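Local coordinates for TIR-NB-LRR type resistance protein RPV1 (Vitis rotundifolia, PDB 5KU7) that probably serves as an intracellular immune receptor of the plant TIR-NB-LRR disease-resistance class, represented here by its TIR domain, at residues A[103-108]-A[145-150]; A[120-125]-A[131-136]. All blocks are in the same frame, centred on the assembly; numbering follows the deposited sequence.

Contact 1: A[103-108]-A[145-150]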
loop_
_atom_site.group_PDB
_atom_site.type_symbol
_atom_site.label_atom_id
_atom_site.label_comp_id
_atom_site.label_asym_id
_atom_site.label_seq_id
_atom_site.Cartn_x
_atom_site.Cartn_y
_atom_site.Cartn_z
ATOM N N VAL A 103 13.201 -4.484 4.823
ATOM C CA VAL A 103 14.278 -4.634 5.802
ATOM C C VAL A 103 15.083 -5.855 5.450
ATOM O O VAL A 103 14.550 -6.808 4.881
ATOM C CB VAL A 103 13.761 -4.778 7.249
ATOM C CG1 VAL A 103 12.819 -3.622 7.590
ATOM C CG2 VAL A 103 13.072 -6.104 7.416
ATOM N N ASP A 104 16.370 -5.814 5.764
ATOM C CA ASP A 104 17.271 -6.915 5.464
ATOM C C ASP A 104 16.988 -8.098 6.382
ATOM O O ASP A 104 17.050 -7.959 7.601
ATOM C CB ASP A 104 18.719 -6.448 5.597
ATOM C CG ASP A 104 19.722 -7.492 5.130
ATOM O OD1 ASP A 104 19.468 -8.705 5.307
ATOM O OD2 ASP A 104 20.770 -7.091 4.577
ATOM N N PRO A 105 16.673 -9.271 5.795
ATOM C CA PRO A 105 16.412 -10.463 6.611
ATOM C C PRO A 105 17.530 -10.727 7.630
ATOM O O PRO A 105 17.244 -11.154 8.745
ATOM C CB PRO A 105 16.336 -11.590 5.571
ATOM C CG PRO A 105 15.887 -10.913 4.311
ATOM C CD PRO A 105 16.504 -9.531 4.352
ATOM N N SER A 106 18.778 -10.454 7.265
ATOM C CA SER A 106 19.889 -10.732 8.176
ATOM C C SER A 106 19.945 -9.726 9.335
ATOM O O SER A 106 20.439 -10.059 10.421
ATOM C CB SER A 106 21.231 -10.770 7.422
ATOM O OG SER A 106 21.604 -9.492 6.941
ATOM N N HIS A 107 19.435 -8.514 9.115
ATOM C CA HIS A 107 19.299 -7.537 10.205
ATOM C C HIS A 107 18.363 -8.088 11.279
ATOM O O HIS A 107 18.610 -7.939 12.476
ATOM C CB HIS A 107 18.752 -6.191 9.700
ATOM C CG HIS A 107 19.725 -5.410 8.870
ATOM N ND1 HIS A 107 19.471 -4.128 8.432
ATOM C CD2 HIS A 107 20.955 -5.732 8.397
ATOM C CE1 HIS A 107 20.503 -3.690 7.733
ATOM N NE2 HIS A 107 21.416 -4.644 7.696
ATOM N N VAL A 108 17.295 -8.745 10.842
ATOM C CA VAL A 108 16.375 -9.367 11.777
ATOM C C VAL A 108 17.030 -10.536 12.456
ATOM O O VAL A 108 17.010 -10.638 13.675
ATOM C CB VAL A 108 15.098 -9.871 11.084
ATOM C CG1 VAL A 108 14.152 -10.492 12.110
ATOM C CG2 VAL A 108 14.422 -8.736 10.354
ATOM N N GLY A 145 10.804 -17.267 3.774
ATOM C CA GLY A 145 9.770 -16.276 3.561
ATOM C C GLY A 145 9.972 -15.467 2.302
ATOM O O GLY A 145 10.466 -15.970 1.302
ATOM N N TRP A 146 9.582 -14.203 2.366
ATOM C CA TRP A 146 9.723 -13.295 1.253
ATOM C C TRP A 146 10.440 -12.034 1.705
ATOM O O TRP A 146 10.032 -11.391 2.672
ATOM C CB TRP A 146 8.354 -12.927 0.679
ATOM C CG TRP A 146 7.492 -14.096 0.338
ATOM C CD1 TRP A 146 7.314 -14.644 -0.900
ATOM C CD2 TRP A 146 6.700 -14.879 1.240
ATOM N NE1 TRP A 146 6.458 -15.716 -0.825
ATOM C CE2 TRP A 146 6.070 -15.885 0.477
ATOM C CE3 TRP A 146 6.465 -14.834 2.615
ATOM C CZ2 TRP A 146 5.221 -16.839 1.050
ATOM C CZ3 TRP A 146 5.618 -15.775 3.182
ATOM C CH2 TRP A 146 5.006 -16.766 2.397
ATOM N N HIS A 147 11.513 -11.689 1.004
ATOM C CA HIS A 147 12.161 -10.406 1.188
ATOM C C HIS A 147 11.600 -9.409 0.152
ATOM O O HIS A 147 11.763 -9.593 -1.049
ATOM C CB HIS A 147 13.674 -10.546 1.053
ATOM C CG HIS A 147 14.421 -9.274 1.298
ATOM N ND1 HIS A 147 15.719 -9.079 0.879
ATOM C CD2 HIS A 147 14.052 -8.130 1.924
ATOM C CE1 HIS A 147 16.116 -7.869 1.230
ATOM N NE2 HIS A 147 15.124 -7.272 1.866
ATOM N N LEU A 148 10.920 -8.370 0.614
ATOM C CA LEU A 148 10.284 -7.414 -0.289
ATOM C C LEU A 148 11.056 -6.117 -0.317
ATOM O O LEU A 148 11.317 -5.516 0.731
ATOM C CB LEU A 148 8.843 -7.116 0.137
ATOM C CG LEU A 148 7.718 -8.052 -0.309
ATOM C CD1 LEU A 148 8.040 -9.484 0.009
ATOM C CD2 LEU A 148 6.412 -7.640 0.321
ATOM N N LEU A 149 11.404 -5.687 -1.519
ATOM C CA LEU A 149 12.031 -4.399 -1.738
ATOM C C LEU A 149 11.016 -3.411 -2.266
ATOM O O LEU A 149 9.890 -3.772 -2.635
ATOM C CB LEU A 149 13.180 -4.517 -2.725
ATOM C CG LEU A 149 14.089 -5.727 -2.509
ATOM C CD1 LEU A 149 15.016 -5.928 -3.706
ATOM C CD2 LEU A 149 14.879 -5.575 -1.208
ATOM N N ASP A 150 11.417 -2.154 -2.307
ATOM C CA ASP A 150 10.595 -1.163 -2.960
ATOM C C ASP A 150 11.057 -1.139 -4.414
ATOM O O ASP A 150 11.950 -1.909 -4.796
ATOM C CB ASP A 150 10.705 0.188 -2.254
ATOM C CG ASP A 150 12.103 0.732 -2.255
ATOM O OD1 ASP A 150 13.039 -0.018 -2.603
ATOM O OD2 ASP A 150 12.274 1.904 -1.865
#
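Val-103, Asp-104 and Pro-105 meet one side chain, the imidazole of His-147, where the start of helix 105-110 passes beside strand 146-148. In the flavodoxin-like alpha/beta fold of TIR domains, strand 146-148 is the outermost strand on one side of the chain's parallel sheet, paired with strand 95-101 through backbone bonds of Trp-146 and Leu-148. Val-103 contributes its carbonyl: its O lies 3.1 Å from His-147 NE2, too poorly angled for a hydrogen bond, while its buried, beta-branched side chain points away from strand 146-148. Asp-104 is the N-cap of the helix; its OD1 accepts from Ser-106 N at 2.7 Å, a role that suits a short acidic side chain. Pro-105 follows in the first turn, where a residue lacking an N-H costs no helical bond. Its CD stands 3.5 Å from the centroid of the His-147 ring and only 5° off the ring normal, a CH-pi contact, with CG above the CG end of the same face. With CG anti to the backbone N (chi1 -177°), the His-147 ring is carried toward helix 105-110, where its face meets the proline. Ser-106 adds a second donor to the cap, OG to Asp-104 OD1, which reaches the oxygen from the same face of the carboxylate as its N-H. Asp-104 CB also sits over the centre of the His-107 ring, 3.5 Å above its plane.

Contact 2: A[120-125]-A[131-136]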
loop_
_atom_site.group_PDB
_atom_site.type_symbol
_atom_site.label_atom_id
_atom_site.label_comp_id
_atom_site.label_asym_id
_atom_site.label_seq_id
_atom_site.Cartn_x
_atom_site.Cartn_y
_atom_site.Cartn_z
ATOM N N ALA A 120 19.406 -2.002 21.989
ATOM C CA ALA A 120 20.214 -1.095 22.794
ATOM C C ALA A 120 19.334 -0.474 23.881
ATOM O O ALA A 120 19.704 -0.466 25.054
ATOM C CB ALA A 120 20.851 -0.022 21.935
ATOM N N GLY A 121 18.144 -0.023 23.492
ATOM C CA GLY A 121 17.224 0.603 24.423
ATOM C C GLY A 121 16.646 -0.348 25.459
ATOM O O GLY A 121 16.217 0.082 26.532
ATOM N N TYR A 122 16.664 -1.645 25.167
ATOM C CA TYR A 122 16.109 -2.628 26.100
ATOM C C TYR A 122 17.085 -2.975 27.224
ATOM O O TYR A 122 16.680 -3.473 28.278
ATOM C CB TYR A 122 15.712 -3.901 25.349
ATOM C CG TYR A 122 14.526 -3.691 24.440
ATOM C CD1 TYR A 122 13.517 -2.800 24.784
ATOM C CD2 TYR A 122 14.425 -4.357 23.232
ATOM C CE1 TYR A 122 12.432 -2.591 23.955
ATOM C CE2 TYR A 122 13.340 -4.148 22.388
ATOM C CZ TYR A 122 12.348 -3.266 22.761
ATOM O OH TYR A 122 11.268 -3.058 21.938
ATOM N N GLU A 123 18.360 -2.667 27.000
ATOM C CA GLU A 123 19.448 -3.081 27.884
ATOM C C GLU A 123 19.245 -2.721 29.353
ATOM O O GLU A 123 19.583 -3.506 30.240
ATOM C CB GLU A 123 20.766 -2.479 27.399
ATOM C CG GLU A 123 21.296 -3.125 26.134
ATOM C CD GLU A 123 21.670 -4.584 26.329
ATOM O OE1 GLU A 123 21.800 -5.026 27.494
ATOM O OE2 GLU A 123 21.820 -5.292 25.308
ATOM N N GLU A 124 18.697 -1.539 29.610
ATOM C CA GLU A 124 18.683 -1.020 30.971
ATOM C C GLU A 124 17.458 -1.431 31.786
ATOM O O GLU A 124 17.550 -1.559 33.001
ATOM C CB GLU A 124 18.789 0.506 30.945
ATOM C CG GLU A 124 17.579 1.205 30.354
ATOM C CD GLU A 124 17.678 2.717 30.454
ATOM O OE1 GLU A 124 18.754 3.226 30.840
ATOM O OE2 GLU A 124 16.674 3.396 30.149
ATOM N N ASN A 125 16.320 -1.658 31.138
ATOM C CA ASN A 125 15.097 -1.946 31.890
ATOM C C ASN A 125 14.403 -3.247 31.507
ATOM O O ASN A 125 13.430 -3.642 32.152
ATOM C CB ASN A 125 14.104 -0.788 31.754
ATOM C CG ASN A 125 14.580 0.475 32.450
ATOM O OD1 ASN A 125 15.288 0.415 33.456
ATOM N ND2 ASN A 125 14.184 1.627 31.923
ATOM N N PRO A 131 17.154 -12.204 25.789
ATOM C CA PRO A 131 17.535 -13.521 25.248
ATOM C C PRO A 131 16.435 -14.251 24.446
ATOM O O PRO A 131 16.701 -14.662 23.314
ATOM C CB PRO A 131 17.895 -14.312 26.510
ATOM C CG PRO A 131 18.392 -13.278 27.446
ATOM C CD PRO A 131 17.518 -12.076 27.211
ATOM N N ARG A 132 15.243 -14.429 25.016
ATOM C CA ARG A 132 14.156 -15.117 24.315
ATOM C C ARG A 132 13.653 -14.295 23.122
ATOM O O ARG A 132 13.125 -14.841 22.143
ATOM C CB ARG A 132 13.018 -15.445 25.282
ATOM C CG ARG A 132 13.417 -16.546 26.262
ATOM C CD ARG A 132 12.242 -17.173 26.983
ATOM N NE ARG A 132 11.374 -17.875 26.044
ATOM C CZ ARG A 132 10.486 -18.798 26.392
ATOM N NH1 ARG A 132 10.372 -19.170 27.663
ATOM N NH2 ARG A 132 9.740 -19.375 25.460
ATOM N N TRP A 133 13.815 -12.977 23.225
ATOM C CA TRP A 133 13.464 -12.059 22.154
ATOM C C TRP A 133 14.424 -12.270 20.992
ATOM O O TRP A 133 14.003 -12.425 19.844
ATOM C CB TRP A 133 13.522 -10.606 22.633
ATOM C CG TRP A 133 12.305 -10.123 23.358
ATOM C CD1 TRP A 133 11.078 -10.723 23.408
ATOM C CD2 TRP A 133 12.196 -8.926 24.144
ATOM N NE1 TRP A 133 10.213 -9.975 24.179
ATOM C CE2 TRP A 133 10.877 -8.868 24.641
ATOM C CE3 TRP A 133 13.086 -7.897 24.476
ATOM C CZ2 TRP A 133 10.429 -7.822 25.451
ATOM C CZ3 TRP A 133 12.636 -6.856 25.283
ATOM C CH2 TRP A 133 11.322 -6.830 25.761
ATOM N N ARG A 134 15.721 -12.283 21.307
ATOM C CA ARG A 134 16.766 -12.486 20.307
ATOM C C ARG A 134 16.597 -13.847 19.648
ATOM O O ARG A 134 16.812 -14.011 18.446
ATOM C CB ARG A 134 18.162 -12.393 20.935
ATOM C CG ARG A 134 18.502 -11.035 21.530
ATOM C CD ARG A 134 20.012 -10.835 21.646
ATOM N NE ARG A 134 20.452 -9.894 20.621
ATOM C CZ ARG A 134 20.783 -8.626 20.845
ATOM N NH1 ARG A 134 20.764 -8.139 22.083
ATOM N NH2 ARG A 134 21.151 -7.848 19.826
ATOM N N THR A 135 16.224 -14.830 20.452
ATOM C CA THR A 135 16.027 -16.176 19.950
ATOM C C THR A 135 14.838 -16.235 18.988
ATOM O O THR A 135 14.916 -16.840 17.915
ATOM C CB THR A 135 15.823 -17.160 21.107
ATOM O OG1 THR A 135 17.074 -17.362 21.767
ATOM C CG2 THR A 135 15.311 -18.489 20.602
ATOM N N ALA A 136 13.744 -15.582 19.362
ATOM C CA ALA A 136 12.531 -15.613 18.547
ATOM C C ALA A 136 12.721 -14.901 17.191
ATOM O O ALA A 136 12.204 -15.356 16.162
ATOM C CB ALA A 136 11.383 -15.012 19.309
#
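The carbonyl O of Pro-131 is gripped twice from within its own helix: by Thr-135 N at 2.9 Å and by Thr-135 OG1 at 3.1 Å, the two donors arriving from opposite faces of the carbonyl plane. Proline is at home in the first turn of helix 130-141, and threonine fits the exposed side because its hydroxyl can fold back onto the backbone. Toward helix 113-122 the helix instead offers Trp-133, whose six-membered ring meets Tyr-122 edge to face, centroids 4.9 Å apart and planes inclined at 53°. Trp-133 CZ3 leads, 3.7 Å from Tyr-122 CD2, over the tyrosine face but shifted toward its rim. In both residues CG lies anti to the carbonyl carbon (chi1 -69° in Tyr-122, -83° in Trp-133), which sends each ring across the gap between the helices. These two helices lie on the flank of the TIR alpha/beta fold beside helix 76-91, whose Leu-79 packs against both rings. Each ring's polar atom has a partner outside the pair: Tyr-122 OH hydrogen-bonds with Ala-73 O, just before helix 76-91, and Trp-133 NE1 donates to Asp-80 OD1 on it. Nearer the surface, Glu-123 OE2 approaches the edge of the Arg-134 guanidinium, 4.4 Å from NH1, beyond salt-bridge range; Arg-134 NE is committed to Gln-111 OE1, and its guanidinium makes a cation-pi contact with Phe-119.

How the contacts relate
After the strands and helices of its first hundred residues, the chain leaves strand 95-101 and enters helix 105-110 through 103-108, the first half of contact 1, then runs through helix 113-122, whose end opens contact 2. A turn of a few residues brings it to helix 130-141, closing contact 2 between two consecutive helices. The chain then returns to the sheet as strand 146-148 and completes contact 1, so the smaller loop lies wholly within the larger one, without crossing. Contact 1 joins the start of helix 105-110 to the outermost strand; contact 2 joins helices 113-122 and 130-141. Their centres lie about 21 Å apart. Gln-111 bonds Val-108 of one contact and Arg-134 of the other.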